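Local structure of dihydrofolate reductase, putative (Aspergillus flavus, 6DRS) at residues 3-15 against 153-166. The protein probably catalyses the NADPH-dependent reduction of dihydrofolate to tetrahydrofolate and is a target of antifolate inhibitors. Residues are numbered along the deposited sequence; the frame is centred on the assembly and turned at random.
Sequences PTNPLTLIVATTP and VFVIGGAEIYATAL. With NAP (NADP nicotinamide-adenine-dinucleotide phosphate), chain H.
Leu9 is the main bump between strand 7-15 and the strand-helix unit 153-166, filling a hollow lined by Val155, Tyr162, Ala165 and Leu166. Its CG rests beside CB of Val155, the two side chains leaving the sheet together. Beyond CG the branches part: CD1 settles on the small CB of Ala165, 3.9 Å away, while CD2 slips between CD1 of Tyr162 and CD2 of Leu166. At the start of the strand, Leu7 turns CG away from its own backbone N (chi1 -164°), which carries CD1 across to CG1 of Val153 (3.8 Å) and CG2 of Val155. On the opposite face of the sheet, CG2 of Thr8 lies alongside the Phe154 ring, and CG2 of Ile10 touches both CD1 of that ring and, at right angles to it, CG2 of Ile156.

Parallel strand pairing underlies this packing: Val155 N donates to Thr8 O (2.7 Å) and Val155 O receives Ile10 N (3.1 Å). Water 1 joins Thr8 OG1 to Val153 O, and Arg175 also binds that hydroxyl.

Tyr162 runs back along Leu9 toward strand 7-15, and its OH donates to Ile10 O (2.7 Å) from above the carbonyl plane, 36° out of it. CG2 of Val11 packs beside the phenol at CZ (3.6 Å), and CA of Gly157 sits over one ring face, toward its rim. Ile10 O also accepts a hydrogen bond from the inhibitor. Ala12 N grips the nicotinamide O7N (2.8 Å). The cis peptide Gly157-Gly158 turns Gly158 N to O1A of the pyrophosphate at the helix N-terminus, the cis Gly-Gly motif of the dihydrofolate reductase cofactor site.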
ATOM      1  N   PRO A   3       1.414  24.423   5.077  1.00 52.13           N
ATOM      2  CA  PRO A   3       1.153  23.166   5.800  1.00 51.37           C
ATOM      3  C   PRO A   3       1.579  21.936   4.976  1.00 52.10           C
ATOM      4  O   PRO A   3       1.596  21.990   3.737  1.00 55.17           O
ATOM      5  CB  PRO A   3      -0.359  23.169   6.082  1.00 50.24           C
ATOM      6  CG  PRO A   3      -0.864  24.448   5.443  1.00 51.14           C
ATOM      7  CD  PRO A   3       0.173  24.809   4.400  1.00 49.44           C
ATOM      8  N   THR A   4       1.905  20.834   5.650  1.00 51.21           N
ATOM      9  CA  THR A   4       2.675  19.746   5.000  1.00 48.23           C
ATOM     10  C   THR A   4       1.753  18.577   4.600  1.00 43.22           C
ATOM     11  O   THR A   4       0.812  18.224   5.328  1.00 42.73           O
ATOM     12  CB  THR A   4       4.008  19.488   5.728  1.00 50.26           C
ATOM     13  OG1 THR A   4       4.474  18.211   5.302  1.00 48.18           O
ATOM     14  CG2 THR A   4       3.912  19.493   7.241  1.00 51.26           C
ATOM     15  N   ASN A   5       2.033  18.002   3.429  1.00 36.06           N
ATOM     16  CA  ASN A   5       1.127  17.084   2.742  1.00 37.79           C
ATOM     17  C   ASN A   5       0.887  15.831   3.591  1.00 35.23           C
ATOM     18  O   ASN A   5       1.750  15.422   4.356  1.00 34.58           O
ATOM     19  CB  ASN A   5       1.628  16.729   1.341  1.00 42.97           C
ATOM     20  CG  ASN A   5       1.113  17.662   0.260  1.00 51.14           C
ATOM     21  OD1 ASN A   5       1.777  17.857  -0.760  1.00 52.26           O
ATOM     22  ND2 ASN A   5      -0.062  18.240   0.460  1.00 46.83           N
ATOM     23  N   PRO A   6      -0.304  15.228   3.474  1.00 34.64           N
ATOM     24  CA  PRO A   6      -0.591  14.092   4.351  1.00 31.69           C
ATOM     25  C   PRO A   6       0.209  12.843   3.943  1.00 31.00           C
ATOM     26  O   PRO A   6       0.557  12.663   2.751  1.00 31.87           O
ATOM     27  CB  PRO A   6      -2.100  13.869   4.203  1.00 32.85           C
ATOM     28  CG  PRO A   6      -2.406  14.383   2.810  1.00 35.56           C
ATOM     29  CD  PRO A   6      -1.425  15.510   2.568  1.00 33.64           C
ATOM     30  N   LEU A   7       0.504  11.997   4.924  1.00 28.99           N
ATOM     31  CA  LEU A   7       1.131  10.697   4.651  1.00 25.96           C
ATOM     32  C   LEU A   7       0.066   9.608   4.820  1.00 22.22           C
ATOM     33  O   LEU A   7      -0.631   9.564   5.827  1.00 21.78           O
ATOM     34  CB  LEU A   7       2.298  10.507   5.629  1.00 28.38           C
ATOM     35  CG  LEU A   7       3.297   9.412   5.260  1.00 30.83           C
ATOM     36  CD1 LEU A   7       3.686   9.490   3.787  1.00 32.15           C
ATOM     37  CD2 LEU A   7       4.526   9.494   6.138  1.00 28.20           C
ATOM     38  N   THR A   8      -0.127   8.792   3.807  1.00 19.01           N
ATOM     39  CA  THR A   8      -1.181   7.805   3.886  1.00 18.47           C
ATOM     40  C   THR A   8      -0.546   6.410   3.981  1.00 16.42           C
ATOM     41  O   THR A   8       0.177   5.999   3.080  1.00 15.50           O
ATOM     42  CB  THR A   8      -2.127   7.942   2.686  1.00 18.85           C
ATOM     43  OG1 THR A   8      -2.623   9.285   2.671  1.00 19.42           O
ATOM     44  CG2 THR A   8      -3.262   6.948   2.717  1.00 18.49           C
ATOM     45  N   LEU A   9      -0.818   5.710   5.079  1.00 15.77           N
ATOM     46  CA  LEU A   9      -0.577   4.258   5.202  1.00 14.64           C
ATOM     47  C   LEU A   9      -1.773   3.513   4.598  1.00 14.29           C
ATOM     48  O   LEU A   9      -2.935   3.834   4.901  1.00 16.60           O
ATOM     49  CB  LEU A   9      -0.437   3.908   6.684  1.00 15.06           C
ATOM     50  CG  LEU A   9       0.863   4.343   7.347  1.00 15.27           C
ATOM     51  CD1 LEU A   9       1.047   5.850   7.259  1.00 14.56           C
ATOM     52  CD2 LEU A   9       0.896   3.870   8.798  1.00 16.72           C
ATOM     53  N   ILE A  10      -1.513   2.568   3.705  1.00 13.10           N
ATOM     54  CA  ILE A  10      -2.580   1.735   3.197  1.00 11.74           C
ATOM     55  C   ILE A  10      -2.222   0.278   3.483  1.00 11.61           C
ATOM     56  O   ILE A  10      -1.068  -0.160   3.234  1.00 11.36           O
ATOM     57  CB  ILE A  10      -2.837   1.991   1.706  1.00 11.28           C
ATOM     58  CG1 ILE A  10      -4.026   1.173   1.212  1.00 10.58           C
ATOM     59  CG2 ILE A  10      -1.580   1.769   0.870  1.00 11.14           C
ATOM     60  CD1 ILE A  10      -4.356   1.389  -0.241  1.00 10.88           C
ATOM     61  N   VAL A  11      -3.216  -0.455   3.970  1.00 11.42           N
ATOM     62  CA  VAL A  11      -2.985  -1.797   4.553  1.00 11.43           C
ATOM     63  C   VAL A  11      -4.275  -2.604   4.453  1.00 11.73           C
ATOM     64  O   VAL A  11      -5.369  -2.023   4.481  1.00 12.16           O
ATOM     65  CB  VAL A  11      -2.531  -1.668   6.025  1.00 11.19           C
ATOM     66  CG1 VAL A  11      -3.668  -1.188   6.917  1.00 10.71           C
ATOM     67  CG2 VAL A  11      -1.916  -2.952   6.579  1.00 10.72           C
ATOM     68  N   ALA A  12      -4.151  -3.926   4.308  1.00 12.81           N
ATOM     69  CA  ALA A  12      -5.273  -4.847   4.551  1.00 14.25           C
ATOM     70  C   ALA A  12      -5.011  -5.590   5.876  1.00 15.79           C
ATOM     71  O   ALA A  12      -3.888  -6.047   6.117  1.00 16.80           O
ATOM     72  CB  ALA A  12      -5.480  -5.777   3.379  1.00 13.46           C
ATOM     73  N   THR A  13      -5.989  -5.609   6.788  1.00 16.25           N
ATOM     74  CA  THR A  13      -5.826  -6.348   8.048  1.00 16.34           C
ATOM     75  C   THR A  13      -6.937  -7.393   8.216  1.00 16.60           C
ATOM     76  O   THR A  13      -8.011  -7.297   7.578  1.00 17.74           O
ATOM     77  CB  THR A  13      -5.722  -5.451   9.286  1.00 15.20           C
ATOM     78  OG1 THR A  13      -7.015  -4.904   9.534  1.00 14.42           O
ATOM     79  CG2 THR A  13      -4.687  -4.371   9.141  1.00 14.77           C
ATOM     80  N   THR A  14      -6.617  -8.406   9.035  1.00 15.65           N
ATOM     81  CA  THR A  14      -7.566  -9.433   9.465  1.00 16.00           C
ATOM     82  C   THR A  14      -7.577  -9.488  11.007  1.00 16.98           C
ATOM     83  O   THR A  14      -6.490  -9.489  11.645  1.00 16.52           O
ATOM     84  CB  THR A  14      -7.303 -10.771   8.764  1.00 15.84           C
ATOM     85  OG1 THR A  14      -8.448 -11.571   9.050  1.00 16.33           O
ATOM     86  CG2 THR A  14      -6.032 -11.472   9.198  1.00 15.47           C
ATOM     87  N   PRO A  15      -8.783  -9.461  11.628  1.00 16.08           N
ATOM     88  CA  PRO A  15      -8.812  -9.448  13.103  1.00 17.09           C
ATOM     89  C   PRO A  15      -8.527 -10.829  13.719  1.00 16.62           C
ATOM     90  O   PRO A  15      -9.087 -11.857  13.269  1.00 18.05           O
ATOM     91  CB  PRO A  15     -10.211  -8.952  13.470  1.00 16.84           C
ATOM     92  CG  PRO A  15     -11.048  -9.392  12.313  1.00 17.79           C
ATOM     93  CD  PRO A  15     -10.136  -9.219  11.113  1.00 17.77           C
ATOM     94  N   VAL A 153       1.885  10.324  -1.720  1.00 17.33           N
ATOM     95  CA  VAL A 153       2.832   9.363  -1.117  1.00 17.61           C
ATOM     96  C   VAL A 153       2.062   8.403  -0.196  1.00 17.06           C
ATOM     97  O   VAL A 153       1.344   8.809   0.730  1.00 16.85           O
ATOM     98  CB  VAL A 153       3.983  10.072  -0.383  1.00 17.55           C
ATOM     99  CG1 VAL A 153       4.936   9.074   0.269  1.00 17.73           C
ATOM    100  CG2 VAL A 153       4.732  11.009  -1.321  1.00 17.98           C
ATOM    101  N   PHE A 154       2.243   7.124  -0.466  1.00 16.88           N
ATOM    102  CA  PHE A 154       1.642   6.057   0.305  1.00 15.62           C
ATOM    103  C   PHE A 154       2.747   5.279   1.013  1.00 16.07           C
ATOM    104  O   PHE A 154       3.783   4.999   0.402  1.00 16.87           O
ATOM    105  CB  PHE A 154       0.943   5.063  -0.621  1.00 15.72           C
ATOM    106  CG  PHE A 154      -0.316   5.621  -1.212  1.00 16.90           C
ATOM    107  CD1 PHE A 154      -1.503   5.585  -0.498  1.00 16.91           C
ATOM    108  CD2 PHE A 154      -0.293   6.267  -2.446  1.00 18.77           C
ATOM    109  CE1 PHE A 154      -2.657   6.147  -1.026  1.00 18.22           C
ATOM    110  CE2 PHE A 154      -1.457   6.809  -2.982  1.00 19.00           C
ATOM    111  CZ  PHE A 154      -2.636   6.748  -2.271  1.00 18.15           C
ATOM    112  N   VAL A 155       2.513   4.932   2.276  1.00 14.51           N
ATOM    113  CA  VAL A 155       3.347   3.924   2.954  1.00 14.36           C
ATOM    114  C   VAL A 155       2.634   2.573   2.850  1.00 14.04           C
ATOM    115  O   VAL A 155       1.548   2.426   3.415  1.00 13.79           O
ATOM    116  CB  VAL A 155       3.575   4.309   4.420  1.00 14.28           C
ATOM    117  CG1 VAL A 155       4.240   3.174   5.207  1.00 13.64           C
ATOM    118  CG2 VAL A 155       4.384   5.589   4.518  1.00 13.15           C
ATOM    119  N   ILE A 156       3.210   1.637   2.087  1.00 13.46           N
ATOM    120  CA  ILE A 156       2.509   0.393   1.752  1.00 13.90           C
ATOM    121  C   ILE A 156       2.974  -0.791   2.618  1.00 14.51           C
ATOM    122  O   ILE A 156       2.572  -1.935   2.318  1.00 13.68           O
ATOM    123  CB  ILE A 156       2.567   0.073   0.239  1.00 13.53           C
ATOM    124  CG1 ILE A 156       3.966  -0.364  -0.228  1.00 13.03           C
ATOM    125  CG2 ILE A 156       2.061   1.288  -0.528  1.00 12.49           C
ATOM    126  CD1 ILE A 156       3.965  -1.205  -1.480  1.00 13.51           C
ATOM    127  N   GLY A 157       3.746  -0.548   3.686  1.00 14.71           N
ATOM    128  CA  GLY A 157       4.180  -1.653   4.541  1.00 16.47           C
ATOM    129  C   GLY A 157       5.657  -2.035   4.414  1.00 18.49           C
ATOM    130  O   GLY A 157       6.428  -1.410   3.668  1.00 17.49           O
ATOM    131  N   GLY A 158       6.072  -3.062   5.168  1.00 18.65           N
ATOM    132  CA  GLY A 158       5.175  -3.788   6.082  1.00 18.67           C
ATOM    133  C   GLY A 158       5.225  -3.256   7.505  1.00 18.24           C
ATOM    134  O   GLY A 158       5.323  -2.052   7.730  1.00 20.41           O
ATOM    135  N   ALA A 159       5.142  -4.159   8.481  1.00 18.53           N
ATOM    136  CA  ALA A 159       4.984  -3.778   9.900  1.00 17.75           C
ATOM    137  C   ALA A 159       6.111  -2.849  10.346  1.00 17.34           C
ATOM    138  O   ALA A 159       5.830  -1.881  11.015  1.00 17.29           O
ATOM    139  CB  ALA A 159       4.889  -5.003  10.782  1.00 17.00           C
ATOM    140  N   GLU A 160       7.368  -3.116   9.967  1.00 18.71           N
ATOM    141  CA  GLU A 160       8.496  -2.270  10.470  1.00 19.63           C
ATOM    142  C   GLU A 160       8.391  -0.846   9.908  1.00 19.92           C
ATOM    143  O   GLU A 160       8.541   0.122  10.644  1.00 19.65           O
ATOM    144  CB  GLU A 160       9.865  -2.869  10.135  1.00 20.13           C
ATOM    145  CG  GLU A 160      10.137  -4.198  10.829  1.00 22.77           C
ATOM    146  CD  GLU A 160      11.518  -4.791  10.552  1.00 23.79           C
ATOM    147  OE1 GLU A 160      11.653  -6.053  10.524  1.00 23.21           O
ATOM    148  OE2 GLU A 160      12.460  -4.000  10.346  1.00 23.96           O
ATOM    149  N   ILE A 161       8.146  -0.739   8.604  1.00 20.82           N
ATOM    150  CA  ILE A 161       7.968   0.560   7.937  1.00 21.48           C
ATOM    151  C   ILE A 161       6.734   1.283   8.506  1.00 21.15           C
ATOM    152  O   ILE A 161       6.825   2.491   8.783  1.00 23.59           O
ATOM    153  CB  ILE A 161       7.934   0.394   6.399  1.00 22.35           C
ATOM    154  CG1 ILE A 161       9.328   0.492   5.778  1.00 23.60           C
ATOM    155  CG2 ILE A 161       7.007   1.408   5.753  1.00 23.27           C
ATOM    156  CD1 ILE A 161      10.439  -0.155   6.581  1.00 23.39           C
ATOM    157  N   TYR A 162       5.605   0.581   8.703  1.00 18.88           N
ATOM    158  CA  TYR A 162       4.396   1.230   9.266  1.00 16.69           C
ATOM    159  C   TYR A 162       4.715   1.795  10.658  1.00 17.65           C
ATOM    160  O   TYR A 162       4.300   2.919  10.998  1.00 16.46           O
ATOM    161  CB  TYR A 162       3.246   0.244   9.461  1.00 14.80           C
ATOM    162  CG  TYR A 162       2.533  -0.236   8.222  1.00 14.14           C
ATOM    163  CD1 TYR A 162       2.142   0.633   7.214  1.00 13.02           C
ATOM    164  CD2 TYR A 162       2.241  -1.576   8.071  1.00 13.18           C
ATOM    165  CE1 TYR A 162       1.475   0.182   6.090  1.00 12.62           C
ATOM    166  CE2 TYR A 162       1.586  -2.052   6.946  1.00 13.77           C
ATOM    167  CZ  TYR A 162       1.180  -1.167   5.963  1.00 12.93           C
ATOM    168  OH  TYR A 162       0.554  -1.668   4.864  1.00 12.39           O
ATOM    169  N   ALA A 163       5.426   0.992  11.451  1.00 17.90           N
ATOM    170  CA  ALA A 163       5.812   1.395  12.788  1.00 19.75           C
ATOM    171  C   ALA A 163       6.617   2.690  12.695  1.00 18.91           C
ATOM    172  O   ALA A 163       6.351   3.627  13.453  1.00 20.57           O
ATOM    173  CB  ALA A 163       6.573   0.288  13.476  1.00 19.69           C
ATOM    174  N   THR A 164       7.555   2.754  11.751  1.00 19.82           N
ATOM    175  CA  THR A 164       8.358   3.973  11.554  1.00 20.95           C
ATOM    176  C   THR A 164       7.472   5.151  11.118  1.00 20.71           C
ATOM    177  O   THR A 164       7.593   6.256  11.676  1.00 21.47           O
ATOM    178  CB  THR A 164       9.490   3.783  10.540  1.00 21.13           C
ATOM    179  OG1 THR A 164      10.216   2.620  10.930  1.00 22.41           O
ATOM    180  CG2 THR A 164      10.442   4.958  10.533  1.00 20.01           C
ATOM    181  N   ALA A 165       6.580   4.930  10.151  1.00 19.94           N
ATOM    182  CA  ALA A 165       5.645   6.015   9.749  1.00 20.29           C
ATOM    183  C   ALA A 165       4.929   6.578  10.986  1.00 19.45           C
ATOM    184  O   ALA A 165       4.912   7.789  11.198  1.00 18.96           O
ATOM    185  CB  ALA A 165       4.677   5.551   8.688  1.00 18.96           C
ATOM    186  N   LEU A 166       4.388   5.697  11.825  1.00 19.85           N
ATOM    187  CA  LEU A 166       3.550   6.120  12.929  1.00 21.56           C
ATOM    188  C   LEU A 166       4.400   6.856  13.963  1.00 24.60           C
ATOM    189  O   LEU A 166       3.859   7.577  14.768  1.00 26.71           O
ATOM    190  CB  LEU A 166       2.844   4.907  13.537  1.00 20.44           C
ATOM    191  CG  LEU A 166       1.801   4.251  12.628  1.00 19.36           C
ATOM    192  CD1 LEU A 166       1.395   2.888  13.162  1.00 19.69           C
ATOM    193  CD2 LEU A 166       0.575   5.136  12.473  1.00 19.14           C
TER
HETATM  194  PA  NAP H 307       8.901  -4.771   6.147  1.00 16.47           P
HETATM  195  O1A NAP H 307       8.184  -4.870   4.830  1.00 15.94           O
HETATM  196  O2A NAP H 307       8.704  -3.766   7.222  1.00 15.21           O
HETATM  197  O5B NAP H 307      10.494  -4.834   5.831  1.00 19.00           O
HETATM  198  C5B NAP H 307      11.507  -5.043   6.834  1.00 19.26           C
HETATM  199  C4B NAP H 307      12.811  -4.664   6.164  1.00 20.89           C
HETATM  200  O4B NAP H 307      12.788  -3.269   5.855  1.00 21.63           O
HETATM  201  C3B NAP H 307      14.041  -4.836   7.043  1.00 22.19           C
HETATM  202  O3B NAP H 307      14.532  -6.183   6.967  1.00 19.81           O
HETATM  203  C2B NAP H 307      15.001  -3.835   6.428  1.00 21.97           C
HETATM  204  O2B NAP H 307      15.460  -4.317   5.167  1.00 20.75           O
HETATM  205  C1B NAP H 307      14.089  -2.688   6.034  1.00 23.77           C
HETATM  206  N9A NAP H 307      13.990  -1.713   7.105  1.00 25.51           N
HETATM  207  C8A NAP H 307      13.023  -1.796   8.033  1.00 27.71           C
HETATM  208  N7A NAP H 307      13.145  -0.777   8.910  1.00 30.01           N
HETATM  209  C5A NAP H 307      14.200  -0.020   8.535  1.00 29.89           C
HETATM  210  C6A NAP H 307      14.855   1.204   9.049  1.00 30.79           C
HETATM  211  N6A NAP H 307      14.330   1.782  10.138  1.00 33.72           N
HETATM  212  N1A NAP H 307      15.934   1.717   8.419  1.00 29.98           N
HETATM  213  C2A NAP H 307      16.401   1.096   7.320  1.00 29.09           C
HETATM  214  N3A NAP H 307      15.846  -0.031   6.797  1.00 28.77           N
HETATM  215  C4A NAP H 307      14.765  -0.644   7.344  1.00 27.35           C
HETATM  216  O3  NAP H 307       8.825  -6.294   6.757  1.00 18.04           O
HETATM  217  PN  NAP H 307       7.762  -6.929   7.818  1.00 16.18           P
HETATM  218  O1N NAP H 307       7.408  -5.976   8.881  1.00 15.30           O
HETATM  219  O2N NAP H 307       8.412  -8.256   8.139  1.00 17.71           O
HETATM  220  O5D NAP H 307       6.490  -7.205   6.889  1.00 14.77           O
HETATM  221  C5D NAP H 307       6.583  -8.045   5.766  1.00 13.49           C
HETATM  222  C4D NAP H 307       5.324  -8.877   5.874  1.00 13.54           C
HETATM  223  O4D NAP H 307       4.211  -7.987   5.966  1.00 13.23           O
HETATM  224  C3D NAP H 307       5.057  -9.808   4.715  1.00 13.46           C
HETATM  225  O3D NAP H 307       4.425 -10.994   5.267  1.00 14.03           O
HETATM  226  C2D NAP H 307       4.082  -9.018   3.884  1.00 12.45           C
HETATM  227  O2D NAP H 307       3.287  -9.880   3.109  1.00 11.87           O
HETATM  228  C1D NAP H 307       3.271  -8.288   4.931  1.00 13.28           C
HETATM  229  N1N NAP H 307       2.631  -7.065   4.402  1.00 14.26           N
HETATM  230  C2N NAP H 307       1.280  -6.997   4.430  1.00 14.42           C
HETATM  231  C3N NAP H 307       0.586  -5.878   3.924  1.00 15.18           C
HETATM  232  C7N NAP H 307      -0.939  -5.829   3.986  1.00 15.37           C
HETATM  233  O7N NAP H 307      -1.555  -4.813   3.650  1.00 14.98           O
HETATM  234  N7N NAP H 307      -1.588  -6.927   4.416  1.00 14.23           N
HETATM  235  C4N NAP H 307       1.337  -4.836   3.344  1.00 14.87           C
HETATM  236  C5N NAP H 307       2.729  -4.947   3.327  1.00 14.83           C
HETATM  237  C6N NAP H 307       3.365  -6.076   3.846  1.00 14.43           C
HETATM  238  P2B NAP H 307      16.874  -5.074   5.027  1.00 20.56           P
HETATM  239  O1X NAP H 307      16.714  -6.396   5.766  1.00 20.33           O
HETATM  240  O2X NAP H 307      16.934  -5.373   3.542  1.00 19.19           O
HETATM  241  O3X NAP H 307      17.749  -4.062   5.700  1.00 19.54           O
HETATM  242  O   HOH W   1      -0.965  10.361   0.602  1.00 37.67           O